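Local coordinates for putative nitrate transport protein (Thermoplasma volcanium, PDB 3MST) that probably binds a small solute in the cleft between two domains, as a putative nitrate transport protein, at residues Leu35-Glu39 and Ile192-Lys196; Ala74-Met80 and Ile211-Thr217; Leu155-Ser159 and Gly225-Tyr230. All coordinates share one frame; numbering follows the deposited sequence.

How the contacts relate
Contact 2 lies nearest the centre of the two-sheet fold, whose strand order is consistent with a type II periplasmic binding protein, with contacts 1 and 3 on opposite sides. Along the chain 35-39, 74-80 and 155-159 come before their partners 192-196, 211-217 and 225-230, in the same order. Contact 2 adds strand 215-217 to the edge of the six-stranded sheet, and contact 3 seats helix 220-230 on the loop before strand 160-164. Their centres lie about 12 Å apart, joined by a salt bridge from R77 to D156, and both border an unknown ligand. Contact 1 ties helices farther out, its centre about 18 Å from that of contact 2 and about 28 Å from contact 3's.

Contact 1 (Leu35-Glu39 and Ile192-Lys196)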
loop_
_atom_site.group_PDB
_atom_site.type_symbol
_atom_site.label_atom_id
_atom_site.label_comp_id
_atom_site.label_asym_id
_atom_site.label_seq_id
_atom_site.Cartn_x
_atom_site.Cartn_y
_atom_site.Cartn_z
ATOM N N LEU A 35 5.490 -5.947 10.536
ATOM C CA LEU A 35 4.850 -7.072 11.191
ATOM C C LEU A 35 5.822 -8.195 11.382
ATOM O O LEU A 35 5.828 -8.838 12.424
ATOM C CB LEU A 35 3.647 -7.621 10.401
ATOM C CG LEU A 35 2.432 -6.697 10.273
ATOM C CD1 LEU A 35 1.330 -7.436 9.544
ATOM C CD2 LEU A 35 1.893 -6.209 11.653
ATOM N N VAL A 36 6.617 -8.478 10.375
ATOM C CA VAL A 36 7.408 -9.713 10.399
ATOM C C VAL A 36 8.514 -9.663 11.431
ATOM O O VAL A 36 8.935 -10.727 11.914
ATOM C CB VAL A 36 7.939 -10.128 9.022
ATOM C CG1 VAL A 36 6.762 -10.497 8.108
ATOM C CG2 VAL A 36 8.869 -9.083 8.348
ATOM N N ILE A 37 9.026 -8.472 11.736
ATOM C CA ILE A 37 10.102 -8.317 12.738
ATOM C C ILE A 37 9.637 -7.492 13.943
ATOM O O ILE A 37 10.459 -6.920 14.677
ATOM C CB ILE A 37 11.390 -7.747 12.127
ATOM C CG1 ILE A 37 11.151 -6.368 11.484
ATOM C CG2 ILE A 37 12.034 -8.764 11.179
ATOM C CD1 ILE A 37 12.454 -5.634 11.201
ATOM N N GLU A 38 8.327 -7.470 14.202
ATOM C CA GLU A 38 7.756 -6.654 15.277
ATOM C C GLU A 38 8.525 -6.779 16.612
ATOM O O GLU A 38 8.769 -5.806 17.306
ATOM C CB GLU A 38 6.282 -6.996 15.486
ATOM C CG GLU A 38 5.635 -6.238 16.597
ATOM C CD GLU A 38 4.169 -6.579 16.847
ATOM O OE1 GLU A 38 3.687 -7.568 16.250
ATOM O OE2 GLU A 38 3.576 -5.880 17.687
ATOM N N GLU A 39 8.796 -8.033 16.962
ATOM C CA GLU A 39 9.381 -8.392 18.224
ATOM C C GLU A 39 10.825 -7.928 18.383
ATOM O O GLU A 39 11.365 -8.041 19.483
ATOM C CB GLU A 39 9.300 -9.893 18.417
ATOM C CG GLU A 39 7.865 -10.448 18.489
ATOM C CD GLU A 39 7.172 -10.560 17.137
ATOM O OE1 GLU A 39 7.838 -10.523 16.061
ATOM O OE2 GLU A 39 5.918 -10.759 17.124
ATOM N N ILE A 192 3.461 -15.314 9.564
ATOM C CA ILE A 192 3.358 -14.192 10.477
ATOM C C ILE A 192 2.313 -13.187 10.002
ATOM O O ILE A 192 1.490 -12.714 10.770
ATOM C CB ILE A 192 4.736 -13.485 10.692
ATOM C CG1 ILE A 192 5.728 -14.414 11.415
ATOM C CG2 ILE A 192 4.510 -12.223 11.493
ATOM C CD1 ILE A 192 7.199 -14.032 11.059
ATOM N N ILE A 193 2.374 -12.823 8.730
ATOM C CA ILE A 193 1.444 -11.840 8.153
ATOM C C ILE A 193 0.018 -12.336 8.229
ATOM O O ILE A 193 -0.901 -11.610 8.622
ATOM C CB ILE A 193 1.851 -11.513 6.699
ATOM C CG1 ILE A 193 3.164 -10.703 6.684
ATOM C CG2 ILE A 193 0.733 -10.730 5.990
ATOM C CD1 ILE A 193 3.908 -10.773 5.387
ATOM N N SER A 194 -0.176 -13.608 7.894
ATOM C CA SER A 194 -1.508 -14.210 7.969
ATOM C C SER A 194 -2.055 -14.172 9.408
ATOM O O SER A 194 -3.190 -13.732 9.642
ATOM C CB SER A 194 -1.498 -15.630 7.362
ATOM O OG SER A 194 -0.583 -16.511 7.984
ATOM N N LYS A 195 -1.227 -14.555 10.388
ATOM C CA LYS A 195 -1.658 -14.531 11.791
ATOM C C LYS A 195 -1.952 -13.145 12.340
ATOM O O LYS A 195 -2.952 -12.916 13.038
ATOM C CB LYS A 195 -0.638 -15.242 12.673
ATOM C CG LYS A 195 -0.624 -16.761 12.469
ATOM C CD LYS A 195 0.449 -17.448 13.337
ATOM C CE LYS A 195 0.268 -18.959 13.238
ATOM N NZ LYS A 195 1.257 -19.742 14.050
ATOM N N LYS A 196 -1.075 -12.186 12.036
ATOM C CA LYS A 196 -1.200 -10.859 12.607
ATOM C C LYS A 196 -2.224 -9.955 11.878
ATOM O O LYS A 196 -2.814 -9.071 12.480
ATOM C CB LYS A 196 0.179 -10.183 12.655
ATOM C CG LYS A 196 1.119 -10.845 13.605
ATOM C CD LYS A 196 2.430 -10.079 13.699
ATOM C CE LYS A 196 3.366 -10.686 14.731
ATOM N NZ LYS A 196 4.587 -9.827 14.935
HETATM O O HOH W 1 7.006 -11.779 13.903
#
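V36 packs against I193 at the closely fitted end, CG1 to CG1 at 3.9 Å, the side chains slanting across each other. Beside them I192 faces the backbone of the opposite segment: its CG2 reaches L35 O at 3.7 Å, while its CD1 lies near V36 O. F181 and I182 of helix 169-184 add to the packing of V36, and M205 and I209 to that of I193; V36 and I193 are buried, I192 less so. In the fold, the contact ties the last turn of helix 32-36, and the loop that leaves it, to the C-terminal half of helix 186-197. The other side is polar and more open. K196 stretches out beyond CG, its CD passing 4.3 Å from L35 CB, and brings NZ to three oxygens, in a salt-bridge network with E38 and E39. K196 NZ gives an N-H to L35 O at 3.0 Å, in the carbonyl plane. E38 OE1 receives K196 NZ on its anti lone pair at 2.8 Å, and E39 OE2 on the syn side, 28° out of the carboxylate plane, at 2.7 Å. E39 gets there by bending at chi2 (77°), which turns its carboxylate back toward the lysine. Water 1 accepts an N-H from K196 NZ at 3.3 Å and donates, in shared bonds, to V36 O and E39 OE1. The paired carboxylates would probably keep the ammonium charged.

Contact 2 (Ala74-Met80 and Ile211-Thr217); sequences AGVRIDM and IYGHEVT
R77 and E215 form a hydrogen-bonded antiparallel pair, R77 N to E215 O at 2.8 Å, with both side chains on the same face of the sheet as T217. G75 and T217 make the next such pair, and V76 faces V216 in the non-hydrogen-bonded position between them. Past the strands, G213 (phi 56°) is the extra residue between H214, level with I78, and Y212, level with D79, and D79 N meets Y212 O at 2.8 Å in an almost straight bond (179°).

The R77 side chain runs extended from CG to NE. R77 CB lies 3.9 Å from E215 O; CG rests on P158 of the loop 155-159; CD passes 4.1 Å from E215 OE1. NE then forms a salt bridge with D156, and NH1 another with E222. R77 NH1 also has T217 CG2 at 3.9 Å and gives an N-H to water 2, which lies in the guanidinium plane and in turn donates to E215 O and E215 OE1. E215 OE1 itself lies well out of that plane, 4.1 Å from R77 NH1, with no N-H pointing at it, so the glutamate acts on the arginine through charge and through this water.

On the apolar side, I78 CG2 sits over the centre of the H214 ring, 3.9 Å from the centroid and 11° off its normal, a CH-pi contact. I78 CD1 approaches H214 CD2 at 3.5 Å, and the bond from H214 NE2 to P29 O helps to fix the ring's rotation. Backbone bonds thus hold the edge strand, while the acidic groups round R77 probably keep its positive charge balanced on one face.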
loop_
_atom_site.group_PDB
_atom_site.type_symbol
_atom_site.label_atom_id
_atom_site.label_comp_id
_atom_site.label_asym_id
_atom_site.label_seq_id
_atom_site.Cartn_x
_atom_site.Cartn_y
_atom_site.Cartn_z
ATOM N N ALA A 74 8.960 9.484 3.657
ATOM C CA ALA A 74 9.452 8.384 2.864
ATOM C C ALA A 74 8.250 7.776 2.158
ATOM O O ALA A 74 7.091 7.987 2.532
ATOM C CB ALA A 74 10.139 7.345 3.760
ATOM N N GLY A 75 8.567 7.108 1.059
ATOM C CA GLY A 75 7.559 6.411 0.255
ATOM C C GLY A 75 7.929 4.948 0.118
ATOM O O GLY A 75 9.088 4.561 0.307
ATOM N N VAL A 76 6.920 4.140 -0.219
ATOM C CA VAL A 76 7.165 2.713 -0.485
ATOM C C VAL A 76 6.479 2.352 -1.806
ATOM O O VAL A 76 5.248 2.619 -1.918
ATOM C CB VAL A 76 6.731 1.744 0.646
ATOM C CG1 VAL A 76 7.383 0.348 0.409
ATOM C CG2 VAL A 76 7.110 2.316 2.027
ATOM N N ARG A 77 7.226 1.758 -2.745
ATOM C CA ARG A 77 6.627 1.107 -3.900
ATOM C C ARG A 77 6.316 -0.344 -3.504
ATOM O O ARG A 77 7.198 -1.057 -2.969
ATOM C CB ARG A 77 7.585 1.134 -5.092
ATOM C CG ARG A 77 7.752 2.495 -5.748
ATOM C CD ARG A 77 8.705 2.390 -6.892
ATOM N NE ARG A 77 8.772 3.592 -7.722
ATOM C CZ ARG A 77 9.576 4.612 -7.512
ATOM N NH1 ARG A 77 10.360 4.658 -6.447
ATOM N NH2 ARG A 77 9.571 5.618 -8.387
ATOM N N ILE A 78 5.098 -0.796 -3.771
ATOM C CA ILE A 78 4.679 -2.165 -3.471
ATOM C C ILE A 78 3.760 -2.627 -4.595
ATOM O O ILE A 78 2.831 -1.926 -4.940
ATOM C CB ILE A 78 3.925 -2.227 -2.125
ATOM C CG1 ILE A 78 4.619 -1.430 -1.024
ATOM C CG2 ILE A 78 3.761 -3.704 -1.693
ATOM C CD1 ILE A 78 3.826 -1.341 0.270
ATOM N N ASP A 79 4.028 -3.790 -5.193
ATOM C CA ASP A 79 3.206 -4.259 -6.304
ATOM C C ASP A 79 2.099 -5.127 -5.738
ATOM O O ASP A 79 2.301 -6.305 -5.463
ATOM C CB ASP A 79 4.063 -5.015 -7.296
ATOM C CG ASP A 79 3.375 -5.234 -8.636
ATOM O OD1 ASP A 79 2.313 -4.639 -8.872
ATOM O OD2 ASP A 79 3.947 -5.994 -9.439
HETATM N N MSE A 80 0.951 -4.509 -5.491
HETATM C CA MSE A 80 -0.154 -5.101 -4.714
HETATM C C MSE A 80 -1.372 -5.466 -5.553
HETATM O O MSE A 80 -2.250 -6.176 -5.060
HETATM C CB MSE A 80 -0.626 -4.088 -3.666
HETATM C CG MSE A 80 0.422 -3.672 -2.705
HETATM SE SE MSE A 80 -0.103 -2.307 -1.480
HETATM C CE MSE A 80 0.047 -0.768 -2.596
ATOM N N ILE A 211 5.356 -11.294 -4.815
ATOM C CA ILE A 211 5.022 -10.300 -5.836
ATOM C C ILE A 211 5.268 -8.886 -5.322
ATOM O O ILE A 211 5.568 -7.990 -6.084
ATOM C CB ILE A 211 3.562 -10.453 -6.337
ATOM C CG1 ILE A 211 3.290 -11.889 -6.848
ATOM C CG2 ILE A 211 3.244 -9.396 -7.413
ATOM C CD1 ILE A 211 1.810 -12.199 -7.096
ATOM N N TYR A 212 5.076 -8.649 -4.036
ATOM C CA TYR A 212 5.081 -7.267 -3.524
ATOM C C TYR A 212 6.304 -6.471 -3.868
ATOM O O TYR A 212 6.213 -5.323 -4.296
ATOM C CB TYR A 212 4.882 -7.282 -2.014
ATOM C CG TYR A 212 3.527 -7.768 -1.528
ATOM C CD1 TYR A 212 2.340 -7.187 -1.962
ATOM C CD2 TYR A 212 3.459 -8.824 -0.629
ATOM C CE1 TYR A 212 1.091 -7.626 -1.493
ATOM C CE2 TYR A 212 2.236 -9.267 -0.162
ATOM C CZ TYR A 212 1.043 -8.663 -0.568
ATOM O OH TYR A 212 -0.154 -9.134 -0.097
ATOM N N GLY A 213 7.489 -7.043 -3.642
ATOM C CA GLY A 213 8.697 -6.329 -3.980
ATOM C C GLY A 213 8.844 -4.955 -3.350
ATOM O O GLY A 213 9.241 -4.009 -4.022
ATOM N N HIS A 214 8.511 -4.846 -2.066
ATOM C CA HIS A 214 8.602 -3.571 -1.355
ATOM C C HIS A 214 9.924 -2.870 -1.596
ATOM O O HIS A 214 10.992 -3.491 -1.479
ATOM C CB HIS A 214 8.491 -3.750 0.172
ATOM C CG HIS A 214 7.172 -4.262 0.679
ATOM N ND1 HIS A 214 6.766 -5.579 0.515
ATOM C CD2 HIS A 214 6.225 -3.655 1.426
ATOM C CE1 HIS A 214 5.603 -5.732 1.122
ATOM N NE2 HIS A 214 5.247 -4.577 1.673
ATOM N N GLU A 215 9.886 -1.586 -1.891
ATOM C CA GLU A 215 11.087 -0.773 -2.023
ATOM C C GLU A 215 10.842 0.634 -1.485
ATOM O O GLU A 215 9.916 1.331 -1.919
ATOM C CB GLU A 215 11.494 -0.708 -3.475
ATOM C CG GLU A 215 12.790 0.006 -3.722
ATOM C CD GLU A 215 13.007 0.257 -5.193
ATOM O OE1 GLU A 215 12.445 1.260 -5.732
ATOM O OE2 GLU A 215 13.734 -0.569 -5.811
ATOM N N VAL A 216 11.701 1.052 -0.562
ATOM C CA VAL A 216 11.621 2.374 0.046
ATOM C C VAL A 216 12.291 3.426 -0.831
ATOM O O VAL A 216 13.318 3.131 -1.439
ATOM C CB VAL A 216 12.325 2.344 1.431
ATOM C CG1 VAL A 216 12.334 3.757 2.094
ATOM C CG2 VAL A 216 11.639 1.338 2.317
ATOM N N THR A 217 11.698 4.598 -0.928
ATOM C CA THR A 217 12.357 5.751 -1.502
ATOM C C THR A 217 12.262 6.937 -0.568
ATOM O O THR A 217 11.246 7.199 0.056
ATOM C CB THR A 217 11.803 6.099 -2.897
ATOM O OG1 THR A 217 12.469 7.268 -3.393
ATOM C CG2 THR A 217 10.283 6.320 -2.878
HETATM O O HOH W 2 10.831 2.863 -4.258
#

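Contact 3 (Leu155-Ser159 and Gly225-Tyr230); sequences LDLPS and GSRELY
Y230 OH lies against S159 CB at 3.4 Å while hydrogen-bonding to N104 OD1 and to an oxygen of the bound unknown ligand, so this one oxygen joins a helix, a loop and a ligand. S159 OG and L157 N also bond to that ligand, which was probably picked up during crystallisation but may mark the binding cleft. Y230 reaches this site with its ring CG anti to the carbonyl carbon (chi1 -74°), CE2 and CZ both near S159 CB.

One turn earlier, S226 points its hydroxyl at P158 O. The modelled 2.5 Å between S226 OG and P158 O is very short and belongs to one of two conformers, so the details of that bond are doubtful. The S226 CB packs more simply, 4.0 Å from L157 CB. L157 CD1 rests 3.7 Å from G225 O; on its other branch, a side chain on G225 would crowd L157 CD2.

The leucines complete the apolar part. L229 carries CG anti to the backbone N (chi1 178°) and spreads two methyls across the loop: CD1 meets L155 CD1 at 4.0 Å and CD2 meets L157 CD1 at 4.1 Å. Were L229 an alanine, both methyls would go and a gap would probably open between L155, L157 and M150.

Helix 220-230 thus lies against the loop joining helix 146-152 to strand 160-164, with L100 and I107 of helix 100-112 beside Y230, Y111 of the same helix beside L155, and M150 of helix 146-152 touching L155 and L229.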
loop_
_atom_site.group_PDB
_atom_site.type_symbol
_atom_site.label_atom_id
_atom_site.label_comp_id
_atom_site.label_asym_id
_atom_site.label_seq_id
_atom_site.Cartn_x
_atom_site.Cartn_y
_atom_site.Cartn_z
ATOM N N LEU A 155 4.441 6.427 -14.875
ATOM C CA LEU A 155 3.819 6.849 -13.623
ATOM C C LEU A 155 4.166 5.902 -12.476
ATOM O O LEU A 155 3.352 5.734 -11.527
ATOM C CB LEU A 155 2.310 6.966 -13.763
ATOM C CG LEU A 155 1.837 8.086 -14.691
ATOM C CD1 LEU A 155 0.320 7.989 -14.896
ATOM C CD2 LEU A 155 2.330 9.444 -14.186
ATOM N N ASP A 156 5.379 5.352 -12.573
ATOM C CA ASP A 156 5.976 4.474 -11.557
ATOM C C ASP A 156 6.427 5.268 -10.348
ATOM O O ASP A 156 7.541 5.796 -10.348
ATOM C CB ASP A 156 7.163 3.680 -12.119
ATOM C CG ASP A 156 7.786 2.757 -11.085
ATOM O OD1 ASP A 156 7.104 2.476 -10.033
ATOM O OD2 ASP A 156 8.930 2.311 -11.368
ATOM N N LEU A 157 5.525 5.368 -9.369
ATOM C CA LEU A 157 5.701 6.241 -8.192
ATOM C C LEU A 157 5.222 5.484 -6.962
ATOM O O LEU A 157 4.386 4.568 -7.079
ATOM C CB LEU A 157 4.914 7.531 -8.370
ATOM C CG LEU A 157 5.452 8.436 -9.479
ATOM C CD1 LEU A 157 4.373 9.391 -9.940
ATOM C CD2 LEU A 157 6.749 9.153 -9.049
ATOM N N PRO A 158 5.711 5.834 -5.785
ATOM C CA PRO A 158 5.313 5.123 -4.581
ATOM C C PRO A 158 3.890 5.448 -4.165
ATOM O O PRO A 158 3.540 6.614 -3.912
ATOM C CB PRO A 158 6.307 5.631 -3.529
ATOM C CG PRO A 158 6.738 6.949 -4.028
ATOM C CD PRO A 158 6.794 6.795 -5.509
ATOM N N SER A 159 3.055 4.428 -4.050
ATOM C CA SER A 159 1.674 4.627 -3.609
ATOM C C SER A 159 1.434 4.597 -2.122
ATOM O O SER A 159 0.319 4.912 -1.662
ATOM C CB SER A 159 0.742 3.616 -4.299
ATOM O OG SER A 159 0.953 2.304 -3.799
ATOM N N GLY A 225 6.039 13.698 -6.774
ATOM C CA GLY A 225 5.349 13.140 -7.933
ATOM C C GLY A 225 4.137 12.320 -7.527
ATOM O O GLY A 225 3.087 12.408 -8.146
ATOM N N SER A 226 4.278 11.471 -6.520
ATOM C CA SER A 226 3.133 10.661 -6.105
ATOM C C SER A 226 2.011 11.501 -5.477
ATOM O O SER A 226 0.833 11.250 -5.683
ATOM C CB SER A 226 3.627 9.574 -5.164
ATOM O OG SER A 226 2.591 8.726 -4.770
ATOM N N ARG A 227 2.367 12.543 -4.739
ATOM C CA ARG A 227 1.367 13.423 -4.190
ATOM C C ARG A 227 0.591 14.073 -5.332
ATOM O O ARG A 227 -0.636 14.175 -5.291
ATOM C CB ARG A 227 2.036 14.505 -3.356
ATOM C CG ARG A 227 1.045 15.382 -2.580
ATOM C CD ARG A 227 1.697 16.514 -1.781
ATOM N NE ARG A 227 2.402 17.405 -2.680
ATOM C CZ ARG A 227 3.322 18.282 -2.294
ATOM N NH1 ARG A 227 3.607 18.439 -0.998
ATOM N NH2 ARG A 227 3.924 19.025 -3.210
ATOM N N GLU A 228 1.318 14.531 -6.357
ATOM C CA GLU A 228 0.680 15.159 -7.509
ATOM C C GLU A 228 -0.221 14.169 -8.249
ATOM O O GLU A 228 -1.340 14.513 -8.598
ATOM C CB GLU A 228 1.725 15.724 -8.470
ATOM C CG GLU A 228 2.460 16.972 -7.973
ATOM C CD GLU A 228 3.637 17.403 -8.910
ATOM O OE1 GLU A 228 4.113 16.588 -9.767
ATOM O OE2 GLU A 228 4.088 18.580 -8.765
ATOM N N LEU A 229 0.266 12.966 -8.519
ATOM C CA LEU A 229 -0.539 11.957 -9.201
ATOM C C LEU A 229 -1.820 11.640 -8.476
ATOM O O LEU A 229 -2.924 11.709 -9.056
ATOM C CB LEU A 229 0.278 10.670 -9.423
ATOM C CG LEU A 229 -0.467 9.505 -10.086
ATOM C CD1 LEU A 229 -0.885 9.872 -11.534
ATOM C CD2 LEU A 229 0.410 8.232 -10.037
ATOM N N TYR A 230 -1.707 11.313 -7.195
ATOM C CA TYR A 230 -2.865 10.915 -6.434
ATOM C C TYR A 230 -3.794 12.068 -6.067
ATOM O O TYR A 230 -4.954 11.838 -5.823
ATOM C CB TYR A 230 -2.466 10.042 -5.238
ATOM C CG TYR A 230 -2.061 8.641 -5.664
ATOM C CD1 TYR A 230 -3.039 7.685 -5.943
ATOM C CD2 TYR A 230 -0.753 8.272 -5.799
ATOM C CE1 TYR A 230 -2.692 6.415 -6.367
ATOM C CE2 TYR A 230 -0.381 6.977 -6.247
ATOM C CZ TYR A 230 -1.372 6.045 -6.524
ATOM O OH TYR A 230 -1.036 4.774 -6.906
#